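Local coordinates for xyloglucanase (Paenibacillus pabuli, PDB 2JEQ), which probably hydrolyses the beta-1,4-linked glucan backbone of xyloglucan, as a family 5 glycoside hydrolase built on a TIM barrel, at residues A[268-273]-A[292-297]; A[335-340]-A[384-389]; A[358-363]-A[371-376]. All coordinates share one frame; numbering follows the deposited sequence. Where two conformers were deposited one is given.

Interaction 1 (A[268-273]-A[292-297])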
loop_
_atom_site.group_PDB
_atom_site.type_symbol
_atom_site.label_atom_id
_atom_site.label_comp_id
_atom_site.label_asym_id
_atom_site.label_seq_id
_atom_site.Cartn_x
_atom_site.Cartn_y
_atom_site.Cartn_z
ATOM N N PRO A 268 -16.058 0.755 7.044
ATOM C CA PRO A 268 -17.022 -0.158 6.398
ATOM C C PRO A 268 -17.105 0.030 4.894
ATOM O O PRO A 268 -17.204 1.166 4.404
ATOM C CB PRO A 268 -18.350 0.200 7.055
ATOM C CG PRO A 268 -18.177 1.610 7.540
ATOM C CD PRO A 268 -16.722 1.874 7.751
ATOM N N TRP A 269 -17.064 -1.083 4.167
ATOM C CA TRP A 269 -17.171 -1.048 2.720
ATOM C C TRP A 269 -18.393 -0.294 2.211
ATOM O O TRP A 269 -18.328 0.345 1.160
ATOM C CB TRP A 269 -17.191 -2.457 2.146
ATOM C CG TRP A 269 -17.106 -2.449 0.630
ATOM C CD1 TRP A 269 -18.085 -2.821 -0.278
ATOM C CD2 TRP A 269 -15.987 -2.021 -0.136
ATOM N NE1 TRP A 269 -17.611 -2.667 -1.573
ATOM C CE2 TRP A 269 -16.326 -2.177 -1.509
ATOM C CE3 TRP A 269 -14.701 -1.542 0.207
ATOM C CZ2 TRP A 269 -15.423 -1.867 -2.541
ATOM C CZ3 TRP A 269 -13.815 -1.223 -0.811
ATOM C CH2 TRP A 269 -14.179 -1.402 -2.181
ATOM N N ASP A 270 -19.514 -0.387 2.937
ATOM C CA ASP A 270 -20.754 0.269 2.503
ATOM C C ASP A 270 -20.569 1.766 2.320
ATOM O O ASP A 270 -21.024 2.336 1.319
ATOM C CB ASP A 270 -21.990 -0.092 3.397
ATOM C CG ASP A 270 -21.883 0.372 4.862
ATOM O OD1 ASP A 270 -20.843 0.906 5.331
ATOM O OD2 ASP A 270 -22.913 0.222 5.577
ATOM N N PHE A 271 -19.887 2.394 3.275
ATOM C CA PHE A 271 -19.548 3.814 3.179
ATOM C C PHE A 271 -18.332 4.084 2.287
ATOM O O PHE A 271 -18.364 5.002 1.489
ATOM C CB PHE A 271 -19.276 4.407 4.574
ATOM C CG PHE A 271 -18.696 5.814 4.538
ATOM C CD1 PHE A 271 -19.487 6.911 4.164
ATOM C CD2 PHE A 271 -17.351 6.033 4.869
ATOM C CE1 PHE A 271 -18.971 8.203 4.144
ATOM C CE2 PHE A 271 -16.808 7.338 4.855
ATOM C CZ PHE A 271 -17.605 8.421 4.483
ATOM N N ALA A 272 -17.247 3.333 2.480
ATOM C CA ALA A 272 -15.942 3.665 1.895
ATOM C C ALA A 272 -15.748 3.221 0.425
ATOM O O ALA A 272 -14.959 3.854 -0.316
ATOM C CB ALA A 272 -14.804 3.098 2.766
ATOM N N GLY A 273 -16.437 2.158 -0.004
ATOM C CA GLY A 273 -16.179 1.619 -1.354
ATOM C C GLY A 273 -17.340 1.246 -2.265
ATOM O O GLY A 273 -17.160 1.120 -3.474
ATOM N N LYS A 292 -26.519 6.440 6.986
ATOM C CA LYS A 292 -25.348 6.132 7.790
ATOM C C LYS A 292 -24.993 4.668 7.652
ATOM O O LYS A 292 -25.879 3.805 7.590
ATOM C CB LYS A 292 -25.631 6.426 9.258
ATOM C CG LYS A 292 -24.423 6.550 10.126
ATOM C CD LYS A 292 -24.832 6.854 11.549
ATOM C CE LYS A 292 -23.652 6.833 12.505
ATOM N NZ LYS A 292 -24.014 7.588 13.787
ATOM N N SER A 293 -23.692 4.420 7.644
ATOM C CA SER A 293 -23.159 3.068 7.599
ATOM C C SER A 293 -23.689 2.211 8.741
ATOM O O SER A 293 -23.928 2.692 9.847
ATOM C CB SER A 293 -21.625 3.083 7.590
ATOM O OG SER A 293 -21.117 4.226 8.253
ATOM N N THR A 294 -23.872 0.940 8.444
ATOM C CA THR A 294 -24.433 -0.017 9.375
ATOM C C THR A 294 -23.381 -0.881 10.083
ATOM O O THR A 294 -23.718 -1.889 10.715
ATOM C CB THR A 294 -25.495 -0.902 8.680
ATOM O OG1 THR A 294 -24.933 -1.481 7.498
ATOM C CG2 THR A 294 -26.733 -0.068 8.306
ATOM N N TRP A 295 -22.115 -0.484 9.991
ATOM C CA TRP A 295 -21.063 -1.084 10.814
ATOM C C TRP A 295 -19.733 -0.375 10.624
ATOM O O TRP A 295 -19.667 0.610 9.903
ATOM C CB TRP A 295 -20.917 -2.558 10.496
ATOM C CG TRP A 295 -20.513 -2.812 9.079
ATOM C CD1 TRP A 295 -21.315 -2.758 7.966
ATOM C CD2 TRP A 295 -19.213 -3.176 8.621
ATOM N NE1 TRP A 295 -20.589 -3.069 6.843
ATOM C CE2 TRP A 295 -19.295 -3.329 7.214
ATOM C CE3 TRP A 295 -17.984 -3.387 9.259
ATOM C CZ2 TRP A 295 -18.200 -3.679 6.442
ATOM C CZ3 TRP A 295 -16.899 -3.735 8.495
ATOM C CH2 TRP A 295 -17.011 -3.884 7.095
ATOM N N GLY A 296 -18.685 -0.878 11.285
ATOM C CA GLY A 296 -17.343 -0.324 11.155
ATOM C C GLY A 296 -17.193 1.113 11.634
ATOM O O GLY A 296 -16.452 1.915 11.024
ATOM N N GLN A 297 -17.880 1.442 12.728
ATOM C CA GLN A 297 -17.790 2.795 13.273
ATOM C C GLN A 297 -16.549 2.938 14.158
ATOM O O GLN A 297 -15.619 2.119 14.080
ATOM C CB GLN A 297 -19.078 3.205 14.006
ATOM C CG GLN A 297 -20.378 3.016 13.204
ATOM C CD GLN A 297 -20.434 3.810 11.905
ATOM O OE1 GLN A 297 -20.531 5.044 11.904
ATOM N NE2 GLN A 297 -20.414 3.097 10.785
#

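Interaction 2 (A[335-340]-A[384-389])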
loop_
_atom_site.group_PDB
_atom_site.type_symbol
_atom_site.label_atom_id
_atom_site.label_comp_id
_atom_site.label_asym_id
_atom_site.label_seq_id
_atom_site.Cartn_x
_atom_site.Cartn_y
_atom_site.Cartn_z
ATOM N N SER A 335 -23.722 16.229 1.632
ATOM C CA SER A 335 -22.924 16.292 2.895
ATOM C C SER A 335 -21.717 15.303 2.967
ATOM O O SER A 335 -20.972 15.291 3.958
ATOM C CB SER A 335 -23.823 16.107 4.111
ATOM O OG SER A 335 -24.254 14.751 4.218
ATOM N N ASN A 336 -21.518 14.519 1.908
ATOM C CA ASN A 336 -20.583 13.370 1.932
ATOM C C ASN A 336 -19.143 13.731 2.280
ATOM O O ASN A 336 -18.497 12.997 3.046
ATOM C CB ASN A 336 -20.633 12.581 0.629
ATOM C CG ASN A 336 -19.607 11.443 0.593
ATOM O OD1 ASN A 336 -18.677 11.457 -0.216
ATOM N ND2 ASN A 336 -19.779 10.457 1.473
ATOM N N ASN A 337 -18.669 14.867 1.779
ATOM C CA ASN A 337 -17.277 15.300 2.065
ATOM C C ASN A 337 -17.021 15.589 3.528
ATOM O O ASN A 337 -15.920 15.464 3.992
ATOM C CB ASN A 337 -16.807 16.457 1.168
ATOM C CG ASN A 337 -16.333 15.972 -0.185
ATOM O OD1 ASN A 337 -15.812 14.840 -0.326
ATOM N ND2 ASN A 337 -16.525 16.800 -1.200
ATOM N N VAL A 338 -18.079 15.918 4.260
ATOM C CA VAL A 338 -17.963 16.114 5.704
ATOM C C VAL A 338 -17.548 14.784 6.326
ATOM O O VAL A 338 -16.641 14.722 7.153
ATOM C CB VAL A 338 -19.292 16.623 6.314
ATOM C CG1 VAL A 338 -19.280 16.474 7.827
ATOM C CG2 VAL A 338 -19.529 18.091 5.897
ATOM N N TYR A 339 -18.180 13.720 5.852
ATOM C CA TYR A 339 -17.970 12.383 6.374
ATOM C C TYR A 339 -16.731 11.711 5.795
ATOM O O TYR A 339 -16.143 10.869 6.456
ATOM C CB TYR A 339 -19.234 11.542 6.204
ATOM C CG TYR A 339 -20.350 12.172 6.994
ATOM C CD1 TYR A 339 -20.280 12.231 8.393
ATOM C CD2 TYR A 339 -21.409 12.790 6.356
ATOM C CE1 TYR A 339 -21.242 12.862 9.122
ATOM C CE2 TYR A 339 -22.392 13.425 7.082
ATOM C CZ TYR A 339 -22.303 13.453 8.457
ATOM O OH TYR A 339 -23.284 14.082 9.173
ATOM N N ARG A 340 -16.336 12.079 4.575
ATOM C CA ARG A 340 -15.049 11.621 4.048
ATOM C C ARG A 340 -13.894 12.210 4.900
ATOM O O ARG A 340 -12.992 11.498 5.267
ATOM C CB ARG A 340 -14.899 11.917 2.549
ATOM C CG ARG A 340 -15.945 11.193 1.698
ATOM C CD ARG A 340 -15.418 10.839 0.330
ATOM N NE ARG A 340 -15.194 12.041 -0.453
ATOM C CZ ARG A 340 -14.258 12.192 -1.397
ATOM N NH1 ARG A 340 -14.182 13.353 -2.037
ATOM N NH2 ARG A 340 -13.411 11.222 -1.710
ATOM N N GLN A 384 -9.273 19.996 0.002
ATOM C CA GLN A 384 -8.580 20.629 1.121
ATOM C C GLN A 384 -9.052 20.192 2.514
ATOM O O GLN A 384 -8.223 20.043 3.428
ATOM C CB GLN A 384 -8.598 22.160 0.956
ATOM C CG GLN A 384 -7.691 22.900 1.921
ATOM C CD GLN A 384 -6.205 22.705 1.603
ATOM O OE1 GLN A 384 -5.486 22.054 2.350
ATOM N NE2 GLN A 384 -5.759 23.258 0.471
ATOM N N ASN A 385 -10.359 19.963 2.677
ATOM C CA ASN A 385 -10.960 19.499 3.932
ATOM C C ASN A 385 -10.448 18.126 4.355
ATOM O O ASN A 385 -10.248 17.851 5.533
ATOM C CB ASN A 385 -12.504 19.476 3.834
ATOM C CG ASN A 385 -13.039 18.418 2.836
ATOM O OD1 ASN A 385 -12.490 18.220 1.739
ATOM N ND2 ASN A 385 -14.122 17.746 3.223
ATOM N N ILE A 386 -10.300 17.236 3.374
ATOM C CA ILE A 386 -9.798 15.887 3.668
ATOM C C ILE A 386 -8.314 15.969 4.052
ATOM O O ILE A 386 -7.906 15.363 5.040
ATOM C CB ILE A 386 -10.045 14.852 2.514
ATOM C CG1 ILE A 386 -11.529 14.732 2.181
ATOM C CG2 ILE A 386 -9.451 13.457 2.876
ATOM C CD1 ILE A 386 -11.867 13.769 0.967
ATOM N N ILE A 387 -7.522 16.726 3.286
ATOM C CA ILE A 387 -6.121 16.975 3.637
ATOM C C ILE A 387 -6.036 17.548 5.054
ATOM O O ILE A 387 -5.217 17.087 5.855
ATOM C CB ILE A 387 -5.387 17.903 2.623
ATOM C CG1 ILE A 387 -5.306 17.251 1.224
ATOM C CG2 ILE A 387 -3.994 18.179 3.073
ATOM C CD1 ILE A 387 -5.016 18.255 0.120
ATOM N N ASN A 388 -6.905 18.520 5.354
ATOM C CA ASN A 388 -6.998 19.123 6.685
ATOM C C ASN A 388 -7.320 18.123 7.773
ATOM O O ASN A 388 -6.773 18.210 8.859
ATOM C CB ASN A 388 -8.053 20.213 6.726
ATOM C CG ASN A 388 -7.607 21.482 6.044
ATOM O OD1 ASN A 388 -6.418 21.691 5.784
ATOM N ND2 ASN A 388 -8.573 22.348 5.743
ATOM N N ALA A 389 -8.217 17.183 7.486
ATOM C CA ALA A 389 -8.567 16.142 8.441
ATOM C C ALA A 389 -7.348 15.218 8.712
ATOM O O ALA A 389 -7.025 14.916 9.866
ATOM C CB ALA A 389 -9.782 15.373 7.949
#

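Interaction 3 (A[358-363]-A[371-376]). With BGC (beta-D-glucopyranose), chain B; BGC (beta-D-glucopyranose), chain C.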
loop_
_atom_site.group_PDB
_atom_site.type_symbol
_atom_site.label_atom_id
_atom_site.label_comp_id
_atom_site.label_asym_id
_atom_site.label_seq_id
_atom_site.Cartn_x
_atom_site.Cartn_y
_atom_site.Cartn_z
ATOM N N PRO A 358 -0.277 5.964 8.625
ATOM C CA PRO A 358 -1.446 6.009 7.746
ATOM C C PRO A 358 -1.082 6.586 6.386
ATOM O O PRO A 358 -0.509 7.669 6.329
ATOM C CB PRO A 358 -2.406 6.935 8.480
ATOM C CG PRO A 358 -1.490 7.854 9.358
ATOM C CD PRO A 358 -0.136 7.175 9.468
ATOM N N VAL A 359 -1.440 5.867 5.315
ATOM C CA VAL A 359 -1.114 6.246 3.938
ATOM C C VAL A 359 -2.409 6.329 3.106
ATOM O O VAL A 359 -3.026 5.315 2.819
ATOM C CB VAL A 359 -0.126 5.235 3.289
ATOM C CG1 VAL A 359 0.279 5.674 1.888
ATOM C CG2 VAL A 359 1.131 5.045 4.191
ATOM N N TYR A 360 -2.800 7.545 2.735
ATOM C CA TYR A 360 -4.012 7.772 1.975
ATOM C C TYR A 360 -4.016 7.205 0.538
ATOM O O TYR A 360 -3.037 7.372 -0.206
ATOM C CB TYR A 360 -4.382 9.278 2.003
ATOM C CG TYR A 360 -5.690 9.547 1.305
ATOM C CD1 TYR A 360 -6.905 9.319 1.950
ATOM C CD2 TYR A 360 -5.709 9.935 -0.034
ATOM C CE1 TYR A 360 -8.123 9.556 1.301
ATOM C CE2 TYR A 360 -6.913 10.121 -0.701
ATOM C CZ TYR A 360 -8.102 9.950 -0.020
ATOM O OH TYR A 360 -9.254 10.156 -0.684
ATOM N N TRP A 361 -5.112 6.536 0.167
ATOM C CA TRP A 361 -5.311 6.060 -1.213
ATOM C C TRP A 361 -5.893 7.141 -2.138
ATOM O O TRP A 361 -7.057 7.444 -2.058
ATOM C CB TRP A 361 -6.235 4.836 -1.295
ATOM C CG TRP A 361 -6.343 4.349 -2.736
ATOM C CD1 TRP A 361 -7.455 4.371 -3.544
ATOM C CD2 TRP A 361 -5.291 3.820 -3.522
ATOM N NE1 TRP A 361 -7.145 3.880 -4.796
ATOM C CE2 TRP A 361 -5.827 3.516 -4.803
ATOM C CE3 TRP A 361 -3.944 3.541 -3.272
ATOM C CZ2 TRP A 361 -5.053 2.971 -5.821
ATOM C CZ3 TRP A 361 -3.174 3.012 -4.294
ATOM C CH2 TRP A 361 -3.731 2.721 -5.542
ATOM N N ASP A 362 -5.068 7.669 -3.033
ATOM C CA ASP A 362 -5.478 8.699 -3.989
ATOM C C ASP A 362 -5.310 8.085 -5.367
ATOM O O ASP A 362 -4.214 7.700 -5.750
ATOM C CB ASP A 362 -4.585 9.928 -3.819
ATOM C CG ASP A 362 -5.069 11.143 -4.591
ATOM O OD1 ASP A 362 -5.484 11.040 -5.778
ATOM O OD2 ASP A 362 -5.005 12.254 -3.997
ATOM N N ASN A 363 -6.396 7.919 -6.101
ATOM C CA ASN A 363 -6.255 7.341 -7.431
ATOM C C ASN A 363 -6.304 8.404 -8.571
ATOM O O ASN A 363 -6.419 8.050 -9.760
ATOM C CB ASN A 363 -7.286 6.226 -7.634
ATOM C CG ASN A 363 -8.720 6.744 -7.771
ATOM O OD1 ASN A 363 -9.024 7.886 -7.421
ATOM N ND2 ASN A 363 -9.611 5.892 -8.311
ATOM N N PHE A 371 -11.366 9.155 -5.477
ATOM C CA PHE A 371 -10.611 9.177 -4.246
ATOM C C PHE A 371 -9.679 10.371 -4.210
ATOM O O PHE A 371 -9.031 10.589 -3.184
ATOM C CB PHE A 371 -9.682 7.949 -4.172
ATOM C CG PHE A 371 -10.300 6.690 -3.630
ATOM C CD1 PHE A 371 -10.478 6.521 -2.252
ATOM C CD2 PHE A 371 -10.606 5.632 -4.482
ATOM C CE1 PHE A 371 -10.975 5.344 -1.733
ATOM C CE2 PHE A 371 -11.114 4.409 -3.980
ATOM C CZ PHE A 371 -11.304 4.265 -2.605
ATOM N N ALA A 372 -9.561 11.114 -5.323
ATOM C CA ALA A 372 -8.504 12.113 -5.478
ATOM C C ALA A 372 -8.615 13.251 -4.476
ATOM O O ALA A 372 -9.733 13.670 -4.116
ATOM C CB ALA A 372 -8.445 12.687 -6.888
ATOM N N LEU A 373 -7.459 13.773 -4.092
ATOM C CA LEU A 373 -7.381 14.991 -3.224
ATOM C C LEU A 373 -6.730 16.133 -3.994
ATOM O O LEU A 373 -6.778 17.296 -3.556
ATOM C CB LEU A 373 -6.571 14.729 -1.957
ATOM C CG LEU A 373 -6.853 13.551 -1.039
ATOM C CD1 LEU A 373 -5.914 13.651 0.147
ATOM C CD2 LEU A 373 -8.298 13.554 -0.617
ATOM N N PHE A 374 -6.105 15.774 -5.126
ATOM C CA PHE A 374 -5.501 16.717 -6.056
ATOM C C PHE A 374 -6.017 16.479 -7.495
ATOM O O PHE A 374 -6.363 15.351 -7.884
ATOM C CB PHE A 374 -3.961 16.639 -6.031
ATOM C CG PHE A 374 -3.336 16.727 -4.631
ATOM C CD1 PHE A 374 -2.888 17.948 -4.111
ATOM C CD2 PHE A 374 -3.133 15.568 -3.870
ATOM C CE1 PHE A 374 -2.280 18.012 -2.839
ATOM C CE2 PHE A 374 -2.537 15.619 -2.616
ATOM C CZ PHE A 374 -2.097 16.827 -2.098
ATOM N N ASN A 375 -6.089 17.563 -8.253
ATOM C CA ASN A 375 -6.190 17.503 -9.693
ATOM C C ASN A 375 -4.755 17.416 -10.251
ATOM O O ASN A 375 -3.930 18.323 -10.062
ATOM C CB ASN A 375 -6.953 18.731 -10.222
ATOM C CG ASN A 375 -7.149 18.685 -11.724
ATOM O OD1 ASN A 375 -6.214 18.432 -12.455
ATOM N ND2 ASN A 375 -8.351 18.951 -12.185
ATOM N N ARG A 376 -4.441 16.284 -10.863
ATOM C CA ARG A 376 -3.074 16.050 -11.291
ATOM C C ARG A 376 -2.815 16.785 -12.600
ATOM O O ARG A 376 -1.668 17.090 -12.896
ATOM C CB ARG A 376 -2.769 14.543 -11.382
ATOM C CG ARG A 376 -2.608 13.896 -9.976
ATOM C CD ARG A 376 -2.615 12.400 -10.054
ATOM N NE ARG A 376 -2.857 11.727 -8.783
ATOM C CZ ARG A 376 -2.602 10.442 -8.537
ATOM N NH1 ARG A 376 -2.011 9.694 -9.448
ATOM N NH2 ARG A 376 -2.929 9.900 -7.366
HETATM C C2 BGC B . -8.585 2.239 -8.189
HETATM C C3 BGC B . -9.491 2.156 -9.390
HETATM C C4 BGC B . -8.906 1.191 -10.430
HETATM C C5 BGC B . -8.636 -0.150 -9.735
HETATM C C6 BGC B . -8.089 -1.210 -10.689
HETATM C C1 BGC B . -8.351 0.843 -7.627
HETATM O O2 BGC B . -9.170 3.095 -7.238
HETATM O O3 BGC B . -9.618 3.496 -9.815
HETATM O O4 BGC B . -9.896 0.943 -11.405
HETATM O O5 BGC B . -7.777 0.025 -8.614
HETATM O O6 BGC B . -8.616 -2.455 -10.263
HETATM C C2 BGC C . -5.846 -1.561 -4.383
HETATM C C3 BGC C . -5.966 -0.449 -5.419
HETATM C C4 BGC C . -7.445 -0.095 -5.703
HETATM C C5 BGC C . -8.208 0.100 -4.378
HETATM C C6 BGC C . -9.693 0.501 -4.458
HETATM C C1 BGC C . -6.703 -1.107 -3.216
HETATM O O1 BGC C . -6.512 -1.865 -2.051
HETATM O O2 BGC C . -4.494 -1.750 -4.007
HETATM O O3 BGC C . -5.325 -0.865 -6.592
HETATM O O4 BGC C . -7.496 1.063 -6.507
HETATM O O5 BGC C . -8.040 -1.121 -3.666
HETATM O O6 BGC C . -10.443 -0.430 -5.224
HETATM O O HOH W 1 -4.637 13.220 -7.230
#

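Interaction 1 (A[268-273]-A[292-297])
P268 and D270 pin the short helix 269-272, just past barrel strand 259-265, to S293, T294 and W295 in the loop leading into helix 298-313, pairing a CH-pi contact with a carboxylate that accepts two bonds. P268, preceded by a cis peptide and set at the N-cap of the short helix, lays CB over one indole face, 3.8 Å from the centroid of the W295 five-membered ring and 17° off its normal. The ring lies there because W295 CG stands between its backbone N and carbonyl carbon (chi1 62°). Packing is close on the backbone too: P268 CG is 3.0 Å from W295 O. At G296 any CB would run into P268 CD, and phi is positive. Two residues on from P268, D270 OD2 takes T294 N on its syn lone pair at 3.1 Å, nearly straight at 172°, while T294 OG1 comes in almost end-on to the same oxygen, 3.3 Å from D270 OD2. The other carboxylate oxygen, D270 OD1, rests against S293 CB at 3.2 Å. Within the loop, Q297 NE2 bonds W295 O at 2.7 Å from above its carbonyl plane, and G296 O accepts from W282 NE1. A long strand-to-helix connection folded back on itself in this way belongs to the loops at the C-terminal mouth of a TIM barrel, where W269 approaches a bound glucose.

Interaction 2 (A[335-340]-A[384-389])
N385 and I386 face N337 and R340 where the first turns of helices 384-393 and 336-353 lie side by side, their short segments running nearly parallel at 23° with axes 9.3 Å apart. N385 comes first: its amide is directed at the backbone carbonyl of N337, with N385 ND2 3.0 Å from N337 O and 3.6 Å from N337 CB. N385 was modelled in two conformers, so this approach is tentative. I386 follows and carries the firmer part of the contact. Its CG1 is anti to the carbonyl carbon (chi1 -58°) and the chain then runs straight out, delivering CD1 over the centre of one face of the R340 guanidinium, 3.7 Å from R340 CZ; the I386 side chain also touches A344. The aliphatic methyl thus lies on the flat, weakly hydrated side of the cation, while the polar rim is engaged elsewhere. R340, bent at chi2 and chi3, grips N337 OD1 side-on: R340 NE is 2.9 Å from N337 OD1, almost in line with its C=O bond, and R340 NH1 is 2.8 Å from N337 OD1, on a lone pair. R340 NH2 bonds S326 O, so the group is held flat and fixed in rotation beneath the methyl. With an alanine in place of this arginine, N337 OD1 and S326 O would probably be left without these donors and a gap would open under I386 CD1. A turn beyond I386, A389 points back toward helix 336-353 and packs on A341 and K345. Neighbouring outer helices packed at a shallow angle, one joining the last two barrel strands and the other following the final strand, are typical of the outer helical layer of a TIM barrel.

Interaction 3 (A[358-363]-A[371-376])
The end of the last barrel strand forms part of the sugar-binding cleft here, and W361, D362 and N363 are braced by residues 371-376 of the connection that follows. W361 turns its edge to the face of F371 (planes at 83°), with W361 CD1 3.5 Å from F371 CD2. The indole lays a face against the chain C glucose, as an aromatic sugar platform does, and W361 NE1 donates to O2 of the chain B glucose at 3.3 Å. N363 CG sits between its backbone N and carbonyl carbon (chi1 71°), directing ND2 to O3 of that glucose at 2.8 Å and OD1 to F371 N at 3.3 Å. D362 joins the two segments: its OD2 accepts L373 N at 2.9 Å, as well as W46 NE1, while OD1 makes a salt bridge to R376 NH2 at 3.2 Å, met from above the carboxylate plane. A water joins D362 OD1, F374 O and R376 NE, and R376 NH1 is held by G49 O and Q51. Toward helix 384-393, L373 CD1 lies over the Y360 ring, whose OH donates to F371 O. Strand 356-360 runs between strands 319-324 and 45-47, closing the barrel, and helix 384-393 covers Y360, L373 and F374.

From the N terminus, strand 259-265 leads into interaction 1, which closes the loop between helix 269-272 and helix 298-313 before the other two contacts begin. Strand 319-324 follows, and at 335-340 interaction 2 opens; it closes only at 384-389, so interaction 3 lies nested within its loop. Interactions 1 and 2 meet through F271, which packs on N336, Y339 and R340 of helix 336-353. Interactions 2 and 3 meet where I386 and I387 pack on L373 and F374. Together they tie the cleft end of the final strand to helices 384-393 and 336-353, and the latter in turn to the short helix 269-272 after strand 259-265.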